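EGF family domain-containing protein (Toxoplasma gondii, PDB 4Z80) binds a RON2L1 peptide and probably acts, as an AMA4-type surface antigen, in the moving junction between invading parasite and host cell. Local coordinates at residues V54-Y60 and F386-D392; P96-I102 and S326-Y331; A155-C161 and P191-L195. All blocks are in the same frame, centred on the assembly; numbering follows the deposited sequence.

Contact 1 of 3, residues V54-Y60 and F386-D392; sequences VGVYVGY and FMLSSAD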
loop_
_atom_site.group_PDB
_atom_site.type_symbol
_atom_site.label_atom_id
_atom_site.label_comp_id
_atom_site.label_asym_id
_atom_site.label_seq_id
_atom_site.Cartn_x
_atom_site.Cartn_y
_atom_site.Cartn_z
ATOM N N VAL A 54 -7.442 -6.892 -11.660
ATOM C CA VAL A 54 -6.179 -6.181 -11.455
ATOM C C VAL A 54 -5.108 -7.185 -11.029
ATOM O O VAL A 54 -5.396 -8.143 -10.315
ATOM C CB VAL A 54 -6.331 -5.064 -10.391
ATOM C CG1 VAL A 54 -4.978 -4.443 -10.016
ATOM C CG2 VAL A 54 -7.275 -3.987 -10.900
ATOM N N GLY A 55 -3.869 -6.974 -11.461
ATOM C CA GLY A 55 -2.788 -7.870 -11.081
ATOM C C GLY A 55 -2.607 -7.971 -9.568
ATOM O O GLY A 55 -2.604 -6.958 -8.871
ATOM N N VAL A 56 -2.452 -9.191 -9.064
ATOM C CA VAL A 56 -2.290 -9.439 -7.627
ATOM C C VAL A 56 -0.820 -9.355 -7.198
ATOM O O VAL A 56 -0.483 -8.719 -6.197
ATOM C CB VAL A 56 -2.885 -10.824 -7.245
ATOM C CG1 VAL A 56 -2.502 -11.255 -5.818
ATOM C CG2 VAL A 56 -4.393 -10.801 -7.408
ATOM N N TYR A 57 0.064 -9.996 -7.951
ATOM C CA TYR A 57 1.485 -9.929 -7.662
ATOM C C TYR A 57 1.960 -8.490 -7.818
ATOM O O TYR A 57 2.609 -7.928 -6.939
ATOM C CB TYR A 57 2.248 -10.876 -8.597
ATOM C CG TYR A 57 3.707 -11.082 -8.273
ATOM C CD1 TYR A 57 4.101 -11.721 -7.096
ATOM C CD2 TYR A 57 4.698 -10.681 -9.155
ATOM C CE1 TYR A 57 5.445 -11.928 -6.804
ATOM C CE2 TYR A 57 6.037 -10.894 -8.871
ATOM C CZ TYR A 57 6.403 -11.522 -7.706
ATOM O OH TYR A 57 7.743 -11.721 -7.437
ATOM N N VAL A 58 1.628 -7.916 -8.970
ATOM C CA VAL A 58 1.897 -6.525 -9.296
ATOM C C VAL A 58 0.614 -5.929 -9.876
ATOM O O VAL A 58 0.110 -6.431 -10.885
ATOM C CB VAL A 58 3.045 -6.402 -10.317
ATOM C CG1 VAL A 58 3.170 -4.966 -10.820
ATOM C CG2 VAL A 58 4.333 -6.869 -9.693
ATOM N N GLY A 59 0.084 -4.885 -9.237
ATOM C CA GLY A 59 -1.163 -4.271 -9.663
ATOM C C GLY A 59 -0.990 -2.813 -10.013
ATOM O O GLY A 59 -0.487 -2.040 -9.206
ATOM N N TYR A 60 -1.405 -2.451 -11.227
ATOM C CA TYR A 60 -1.294 -1.089 -11.736
ATOM C C TYR A 60 -2.557 -0.672 -12.465
ATOM O O TYR A 60 -3.200 -1.483 -13.139
ATOM C CB TYR A 60 -0.134 -0.942 -12.736
ATOM C CG TYR A 60 1.256 -1.176 -12.209
ATOM C CD1 TYR A 60 1.706 -0.559 -11.054
ATOM C CD2 TYR A 60 2.126 -2.009 -12.882
ATOM C CE1 TYR A 60 2.985 -0.781 -10.574
ATOM C CE2 TYR A 60 3.413 -2.237 -12.417
ATOM C CZ TYR A 60 3.838 -1.627 -11.262
ATOM O OH TYR A 60 5.111 -1.854 -10.792
ATOM N N PHE A 386 1.237 -17.006 -5.343
ATOM C CA PHE A 386 1.358 -15.554 -5.447
ATOM C C PHE A 386 2.158 -15.150 -6.688
ATOM O O PHE A 386 1.739 -14.272 -7.453
ATOM C CB PHE A 386 2.013 -15.033 -4.156
ATOM C CG PHE A 386 2.271 -13.549 -4.114
ATOM C CD1 PHE A 386 1.271 -12.628 -4.380
ATOM C CD2 PHE A 386 3.522 -13.079 -3.735
ATOM C CE1 PHE A 386 1.524 -11.277 -4.296
ATOM C CE2 PHE A 386 3.780 -11.725 -3.652
ATOM C CZ PHE A 386 2.781 -10.823 -3.938
ATOM N N MET A 387 3.299 -15.808 -6.885
ATOM C CA MET A 387 4.199 -15.486 -7.992
ATOM C C MET A 387 3.656 -15.929 -9.353
ATOM O O MET A 387 4.143 -15.463 -10.375
ATOM C CB MET A 387 5.567 -16.125 -7.753
ATOM C CG MET A 387 6.263 -15.640 -6.490
ATOM S SD MET A 387 7.670 -16.663 -5.984
ATOM C CE MET A 387 8.920 -16.032 -7.086
ATOM N N LEU A 388 2.659 -16.813 -9.357
ATOM C CA LEU A 388 2.059 -17.341 -10.584
ATOM C C LEU A 388 0.634 -16.823 -10.797
ATOM O O LEU A 388 -0.119 -17.364 -11.608
ATOM C CB LEU A 388 2.046 -18.876 -10.540
ATOM C CG LEU A 388 3.384 -19.609 -10.491
ATOM C CD1 LEU A 388 3.158 -21.105 -10.325
ATOM C CD2 LEU A 388 4.189 -19.319 -11.752
ATOM N N SER A 389 0.258 -15.764 -10.088
ATOM C CA SER A 389 -1.134 -15.329 -10.101
ATOM C C SER A 389 -1.417 -14.376 -11.262
ATOM O O SER A 389 -1.841 -14.821 -12.332
ATOM C CB SER A 389 -1.510 -14.701 -8.738
ATOM O OG SER A 389 -0.725 -13.560 -8.419
ATOM N N SER A 390 -1.203 -13.083 -11.066
ATOM C CA SER A 390 -1.454 -12.119 -12.125
ATOM C C SER A 390 -0.581 -10.912 -11.899
ATOM O O SER A 390 -0.153 -10.640 -10.777
ATOM C CB SER A 390 -2.932 -11.726 -12.185
ATOM O OG SER A 390 -3.388 -11.226 -10.938
ATOM N N ALA A 391 -0.279 -10.204 -12.976
ATOM C CA ALA A 391 0.608 -9.064 -12.892
ATOM C C ALA A 391 0.345 -8.100 -14.026
ATOM O O ALA A 391 0.162 -8.504 -15.176
ATOM C CB ALA A 391 2.047 -9.505 -12.916
ATOM N N ASP A 392 0.314 -6.823 -13.686
ATOM C CA ASP A 392 0.238 -5.766 -14.680
ATOM C C ASP A 392 1.673 -5.352 -15.042
ATOM O O ASP A 392 2.631 -5.834 -14.450
ATOM C CB ASP A 392 -0.605 -4.605 -14.136
ATOM C CG ASP A 392 -2.030 -5.036 -13.821
ATOM O OD1 ASP A 392 -2.619 -5.757 -14.659
ATOM O OD2 ASP A 392 -2.563 -4.686 -12.743
HETATM O O HOH W 1 -5.994 -10.716 -10.926
#
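Val-54 opens the segment with a carbonyl held through water 1, which lies 2.7 Å from Val-54 O, to which it donates, and 2.7 Å from Ser-390 OG, from which it accepts. Next, Gly-55 N donates to Asp-392 OD2 (2.9 Å); a CB here would fall 2.0 Å from Val-58 O and 2.9 Å from Ala-391 CA, so no side chain fits. Val-56 N reaches Ser-390 OG, and Tyr-57 N Ser-390 O, each at 2.9 Å. These acceptors lie just beyond helix 378-387, which follows strand 371-377 of a four-stranded antiparallel sheet, consistent with the PAN fold of AMA domain II. The edge of the Tyr-57 ring meets the face of Phe-386 in a T-shaped pair (centroids 4.8 Å apart, planes at 65°), and Met-387 CA makes an off-centre CH-pi contact with the Tyr-57 ring (4.3 Å from its centroid). Val-58 O accepts from Asp-392 N at 2.8 Å. Past Gly-59, Tyr-60 N donates to Asp-392 OD2 (2.9 Å), that oxygen's second backbone NH, while Tyr-60 OH turns to Gln-297.

Contact 2 of 3, residues P96-I102 and S326-Y331; sequences PNYGKVI and SSNMVY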
loop_
_atom_site.group_PDB
_atom_site.type_symbol
_atom_site.label_atom_id
_atom_site.label_comp_id
_atom_site.label_asym_id
_atom_site.label_seq_id
_atom_site.Cartn_x
_atom_site.Cartn_y
_atom_site.Cartn_z
ATOM N N PRO A 96 -6.945 -5.901 0.042
ATOM C CA PRO A 96 -5.675 -5.949 0.763
ATOM C C PRO A 96 -4.920 -7.240 0.464
ATOM O O PRO A 96 -5.523 -8.312 0.356
ATOM C CB PRO A 96 -6.097 -5.890 2.232
ATOM C CG PRO A 96 -7.442 -5.269 2.213
ATOM C CD PRO A 96 -8.089 -5.724 0.956
ATOM N N ASN A 97 -3.605 -7.126 0.326
ATOM C CA ASN A 97 -2.787 -8.258 -0.074
ATOM C C ASN A 97 -1.934 -8.684 1.105
ATOM O O ASN A 97 -0.940 -8.049 1.431
ATOM C CB ASN A 97 -1.936 -7.886 -1.285
ATOM C CG ASN A 97 -1.429 -9.090 -2.028
ATOM O OD1 ASN A 97 -1.215 -10.150 -1.451
ATOM N ND2 ASN A 97 -1.227 -8.933 -3.335
ATOM N N TYR A 98 -2.375 -9.737 1.779
ATOM C CA TYR A 98 -1.745 -10.142 3.027
ATOM C C TYR A 98 -0.411 -10.844 2.804
ATOM O O TYR A 98 -0.297 -11.777 1.995
ATOM C CB TYR A 98 -2.704 -11.028 3.830
ATOM C CG TYR A 98 -3.954 -10.274 4.240
ATOM C CD1 TYR A 98 -3.935 -9.413 5.325
ATOM C CD2 TYR A 98 -5.143 -10.407 3.530
ATOM C CE1 TYR A 98 -5.063 -8.706 5.698
ATOM C CE2 TYR A 98 -6.275 -9.703 3.902
ATOM C CZ TYR A 98 -6.223 -8.855 4.984
ATOM O OH TYR A 98 -7.351 -8.156 5.348
ATOM N N GLY A 99 0.596 -10.375 3.521
ATOM C CA GLY A 99 1.933 -10.928 3.464
ATOM C C GLY A 99 2.832 -10.236 2.455
ATOM O O GLY A 99 4.045 -10.416 2.491
ATOM N N LYS A 100 2.249 -9.440 1.562
ATOM C CA LYS A 100 3.009 -8.826 0.472
ATOM C C LYS A 100 3.889 -7.674 0.944
ATOM O O LYS A 100 3.397 -6.665 1.447
ATOM C CB LYS A 100 2.055 -8.339 -0.623
ATOM C CG LYS A 100 2.709 -7.542 -1.760
ATOM C CD LYS A 100 1.694 -7.258 -2.865
ATOM C CE LYS A 100 2.208 -6.288 -3.919
ATOM N NZ LYS A 100 1.238 -6.142 -5.039
ATOM N N VAL A 101 5.194 -7.833 0.739
ATOM C CA VAL A 101 6.194 -6.827 1.075
ATOM C C VAL A 101 7.031 -6.534 -0.170
ATOM O O VAL A 101 7.350 -7.456 -0.929
ATOM C CB VAL A 101 7.106 -7.323 2.225
ATOM C CG1 VAL A 101 8.270 -6.372 2.475
ATOM C CG2 VAL A 101 6.283 -7.523 3.497
ATOM N N ILE A 102 7.386 -5.272 -0.375
ATOM C CA ILE A 102 8.301 -4.911 -1.451
ATOM C C ILE A 102 9.730 -5.104 -0.973
ATOM O O ILE A 102 10.245 -4.319 -0.179
ATOM C CB ILE A 102 8.085 -3.468 -1.925
ATOM C CG1 ILE A 102 6.613 -3.232 -2.284
ATOM C CG2 ILE A 102 8.987 -3.178 -3.117
ATOM C CD1 ILE A 102 6.004 -4.259 -3.252
ATOM N N SER A 326 6.433 -12.639 7.092
ATOM C CA SER A 326 5.808 -11.390 6.650
ATOM C C SER A 326 4.283 -11.394 6.830
ATOM O O SER A 326 3.616 -10.472 6.383
ATOM C CB SER A 326 6.163 -11.101 5.180
ATOM O OG SER A 326 5.452 -11.918 4.274
ATOM N N SER A 327 3.735 -12.407 7.501
ATOM C CA SER A 327 2.287 -12.587 7.539
ATOM C C SER A 327 1.530 -11.555 8.365
ATOM O O SER A 327 0.302 -11.542 8.343
ATOM C CB SER A 327 1.941 -13.975 8.057
ATOM O OG SER A 327 2.435 -14.973 7.182
ATOM N N ASN A 328 2.249 -10.704 9.086
ATOM C CA ASN A 328 1.632 -9.592 9.795
ATOM C C ASN A 328 1.479 -8.345 8.923
ATOM O O ASN A 328 0.769 -7.409 9.285
ATOM C CB ASN A 328 2.453 -9.243 11.034
ATOM C CG ASN A 328 3.905 -8.883 10.697
ATOM O OD1 ASN A 328 4.577 -9.573 9.915
ATOM N ND2 ASN A 328 4.392 -7.793 11.285
ATOM N N MET A 329 2.147 -8.336 7.769
ATOM C CA MET A 329 2.164 -7.172 6.892
ATOM C C MET A 329 1.089 -7.267 5.827
ATOM O O MET A 329 0.710 -8.359 5.405
ATOM C CB MET A 329 3.532 -7.024 6.228
ATOM C CG MET A 329 4.694 -6.846 7.186
ATOM S SD MET A 329 4.431 -5.554 8.431
ATOM C CE MET A 329 4.108 -4.140 7.395
ATOM N N VAL A 330 0.596 -6.105 5.414
ATOM C CA VAL A 330 -0.450 -6.011 4.409
ATOM C C VAL A 330 -0.107 -4.896 3.435
ATOM O O VAL A 330 0.126 -3.765 3.849
ATOM C CB VAL A 330 -1.835 -5.716 5.032
ATOM C CG1 VAL A 330 -2.936 -6.019 4.058
ATOM C CG2 VAL A 330 -2.047 -6.497 6.328
ATOM N N TYR A 331 -0.083 -5.222 2.147
ATOM C CA TYR A 331 0.077 -4.236 1.091
ATOM C C TYR A 331 -1.305 -3.727 0.701
ATOM O O TYR A 331 -2.157 -4.486 0.267
ATOM C CB TYR A 331 0.810 -4.845 -0.118
ATOM C CG TYR A 331 1.186 -3.843 -1.198
ATOM C CD1 TYR A 331 0.301 -3.534 -2.227
ATOM C CD2 TYR A 331 2.421 -3.206 -1.184
ATOM C CE1 TYR A 331 0.643 -2.614 -3.218
ATOM C CE2 TYR A 331 2.768 -2.288 -2.166
ATOM C CZ TYR A 331 1.876 -1.995 -3.174
ATOM O OH TYR A 331 2.227 -1.070 -4.142
#
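Two short strands lie antiparallel here, and the relief on their two faces differs. On the face carrying Tyr-98 and Val-330, the valine is the bump: its CG1 lies 3.7 Å from Pro-96 CB and its CG2 3.6 Å from Tyr-98 CD1, so it fills the hollow between proline and tyrosine rings. Both of those residues also touch Pro-252 of helix 252-262. On the face of Asn-97 and Tyr-331, the tyrosine ring is the broad surface. The extended Lys-100 chain lies across it, with CE 3.9 Å from the Tyr-331 ring centroid and 16° off the normal, and NZ 4.3 Å from the same centroid, a cation-pi contact; NZ also bonds Gln-297. Ile-102 CD1 closes in at 3.9 Å from Tyr-331 CE2. Around the bend, Val-101 CG2 packs on Met-329 CB (3.9 Å) and Ser-326 CB (4.0 Å). The flat spot is Gly-99, whose CA sits 3.4 Å from Ser-326 O; with phi 93°, a side chain would jam against Tyr-98 O. Paired bonds between Asn-97 and Tyr-331 (N to O, 3.0 Å each way) and Gly-99 N to Met-329 O (2.8 Å) fix the register. The result is the edge of a four-stranded antiparallel sheet, where a type II turn from Asn-97 to Lys-100 steers the chain into strand 101-104.

Contact 3 of 3, residues A155-C161 and P191-L195; sequences AGYLTHC and PLRFL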
loop_
_atom_site.group_PDB
_atom_site.type_symbol
_atom_site.label_atom_id
_atom_site.label_comp_id
_atom_site.label_asym_id
_atom_site.label_seq_id
_atom_site.Cartn_x
_atom_site.Cartn_y
_atom_site.Cartn_z
ATOM N N ALA A 155 8.040 11.734 6.001
ATOM C CA ALA A 155 7.253 11.746 7.226
ATOM C C ALA A 155 6.178 12.825 7.229
ATOM O O ALA A 155 5.105 12.640 7.801
ATOM C CB ALA A 155 8.160 11.939 8.415
ATOM N N GLY A 156 6.480 13.956 6.615
ATOM C CA GLY A 156 5.560 15.074 6.597
ATOM C C GLY A 156 6.128 16.202 5.768
ATOM O O GLY A 156 7.239 16.104 5.236
ATOM N N TYR A 157 5.361 17.279 5.648
ATOM C CA TYR A 157 5.766 18.432 4.850
ATOM C C TYR A 157 4.998 19.654 5.356
ATOM O O TYR A 157 3.777 19.600 5.504
ATOM C CB TYR A 157 5.510 18.187 3.356
ATOM C CG TYR A 157 5.768 19.398 2.497
ATOM C CD1 TYR A 157 7.052 19.909 2.343
ATOM C CD2 TYR A 157 4.727 20.041 1.846
ATOM C CE1 TYR A 157 7.280 21.031 1.563
ATOM C CE2 TYR A 157 4.949 21.153 1.064
ATOM C CZ TYR A 157 6.217 21.647 0.931
ATOM O OH TYR A 157 6.417 22.767 0.152
ATOM N N LEU A 158 5.734 20.733 5.640
ATOM C CA LEU A 158 5.215 21.938 6.311
ATOM C C LEU A 158 4.747 21.577 7.721
ATOM O O LEU A 158 4.806 20.421 8.123
ATOM C CB LEU A 158 4.083 22.590 5.502
ATOM C CG LEU A 158 4.445 22.907 4.049
ATOM C CD1 LEU A 158 3.261 23.494 3.297
ATOM C CD2 LEU A 158 5.645 23.835 3.971
ATOM N N THR A 159 4.310 22.561 8.500
ATOM C CA THR A 159 3.960 22.265 9.891
ATOM C C THR A 159 2.724 21.379 10.003
ATOM O O THR A 159 2.594 20.606 10.950
ATOM C CB THR A 159 3.718 23.554 10.720
ATOM O OG1 THR A 159 2.748 24.383 10.068
ATOM C CG2 THR A 159 5.010 24.321 10.894
ATOM N N HIS A 160 1.816 21.496 9.042
ATOM C CA HIS A 160 0.565 20.750 9.088
ATOM C C HIS A 160 -0.104 20.779 7.723
ATOM O O HIS A 160 0.261 21.570 6.851
ATOM C CB HIS A 160 -0.371 21.328 10.161
ATOM C CG HIS A 160 -0.782 22.740 9.896
ATOM N ND1 HIS A 160 0.057 23.811 10.118
ATOM C CD2 HIS A 160 -1.939 23.260 9.419
ATOM C CE1 HIS A 160 -0.566 24.930 9.786
ATOM N NE2 HIS A 160 -1.778 24.624 9.359
ATOM N N CYS A 161 -1.072 19.887 7.550
ATOM C CA CYS A 161 -1.816 19.755 6.315
ATOM C C CYS A 161 -3.317 19.773 6.618
ATOM O O CYS A 161 -3.772 19.026 7.481
ATOM C CB CYS A 161 -1.434 18.457 5.605
ATOM S SG CYS A 161 -2.363 18.216 4.084
ATOM N N PRO A 191 -6.607 20.060 11.216
ATOM C CA PRO A 191 -5.497 19.675 10.341
ATOM C C PRO A 191 -4.668 18.523 10.890
ATOM O O PRO A 191 -4.679 18.228 12.089
ATOM C CB PRO A 191 -4.663 20.953 10.249
ATOM C CG PRO A 191 -4.956 21.694 11.497
ATOM C CD PRO A 191 -6.378 21.360 11.870
ATOM N N LEU A 192 -3.962 17.862 9.980
ATOM C CA LEU A 192 -3.047 16.793 10.327
ATOM C C LEU A 192 -1.696 17.412 10.653
ATOM O O LEU A 192 -1.103 18.074 9.810
ATOM C CB LEU A 192 -2.937 15.806 9.171
ATOM C CG LEU A 192 -2.131 14.521 9.374
ATOM C CD1 LEU A 192 -2.682 13.690 10.523
ATOM C CD2 LEU A 192 -2.135 13.733 8.068
ATOM N N ARG A 193 -1.222 17.200 11.876
ATOM C CA ARG A 193 -0.038 17.908 12.360
ATOM C C ARG A 193 1.259 17.143 12.128
ATOM O O ARG A 193 1.359 15.962 12.461
ATOM C CB ARG A 193 -0.160 18.193 13.858
ATOM C CG ARG A 193 -1.423 18.917 14.280
ATOM C CD ARG A 193 -1.295 20.419 14.172
ATOM N NE ARG A 193 -2.477 21.081 14.719
ATOM C CZ ARG A 193 -2.864 22.310 14.400
ATOM N NH1 ARG A 193 -2.166 23.034 13.532
ATOM N NH2 ARG A 193 -3.961 22.815 14.943
ATOM N N PHE A 194 2.255 17.833 11.583
ATOM C CA PHE A 194 3.611 17.304 11.476
ATOM C C PHE A 194 4.435 17.908 12.600
ATOM O O PHE A 194 4.948 17.196 13.460
ATOM C CB PHE A 194 4.215 17.640 10.107
ATOM C CG PHE A 194 5.614 17.099 9.879
ATOM C CD1 PHE A 194 6.081 15.970 10.532
ATOM C CD2 PHE A 194 6.454 17.736 8.983
ATOM C CE1 PHE A 194 7.364 15.495 10.288
ATOM C CE2 PHE A 194 7.734 17.263 8.736
ATOM C CZ PHE A 194 8.186 16.149 9.388
ATOM N N LEU A 195 4.543 19.232 12.581
ATOM C CA LEU A 195 5.137 19.979 13.684
ATOM C C LEU A 195 4.004 20.688 14.408
ATOM O O LEU A 195 3.474 21.682 13.921
ATOM C CB LEU A 195 6.184 20.970 13.177
ATOM C CG LEU A 195 7.155 20.384 12.152
ATOM C CD1 LEU A 195 8.171 21.429 11.712
ATOM C CD2 LEU A 195 7.849 19.142 12.700
#
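Backbone bonding is reciprocal at one end of this pairing and forked at the other. Cys-161 N donates to Leu-192 O (2.9 Å) and Leu-192 N to Cys-161 O (2.8 Å), a regular antiparallel hydrogen-bonded pair. Thr-159 O instead takes two donors, Phe-194 N and Leu-195 N, both at 2.9 Å; with Phe-194 at phi/psi -100/-61°, this is the pattern of a classic beta bulge. Among the side chains, Thr-159 OG1 and His-160 ND1 share a hydrogen bond of 2.8 Å, while Arg-193 NH1 sits over the imidazole face, 3.9 Å from His-160 CG. The bulge turns Phe-194 toward the opposite segment, where Gly-156 CA rests 3.7 Å from the Phe-194 ring centroid, 10° off its normal; a CB on Gly-156 would strike Phe-194 CG at 2.4 Å. Gly-156 O is taken by Tyr-220 OH, and Tyr-157 OH by Ser-11 O of the RON2L1 peptide, a separate chain. The two-stranded sheet encloses helix 165-172 in sequence, its Cys-161 is tied by a disulfide to Cys-265, just past helix 252-262, and Phe-194 continues the backbone bonding to Tyr-209, next to strand 207-208.

Contacts 1 and 2 form one continuous core, with centres 14 Å apart. Lys-100 NZ of contact 2 lies 2.9 Å from Tyr-57 O of contact 1, a probable hydrogen bond, and Asn-97 ND2 packs 3.7 Å from Phe-386 CE1. Contact 3 stands apart: its centre is 34 Å from that of contact 1, on the opposite side of the chain's centre, and 27 Å from that of contact 2, with nearest atoms about 21 and 16 Å away. The sequence order is concentric, contact 1 enclosing contact 2 and contact 2 enclosing contact 3. Only contact 3 touches the RON2L1 peptide, through residues such as Tyr-157, Thr-159 and Leu-195, so it borders the ligand-binding surface.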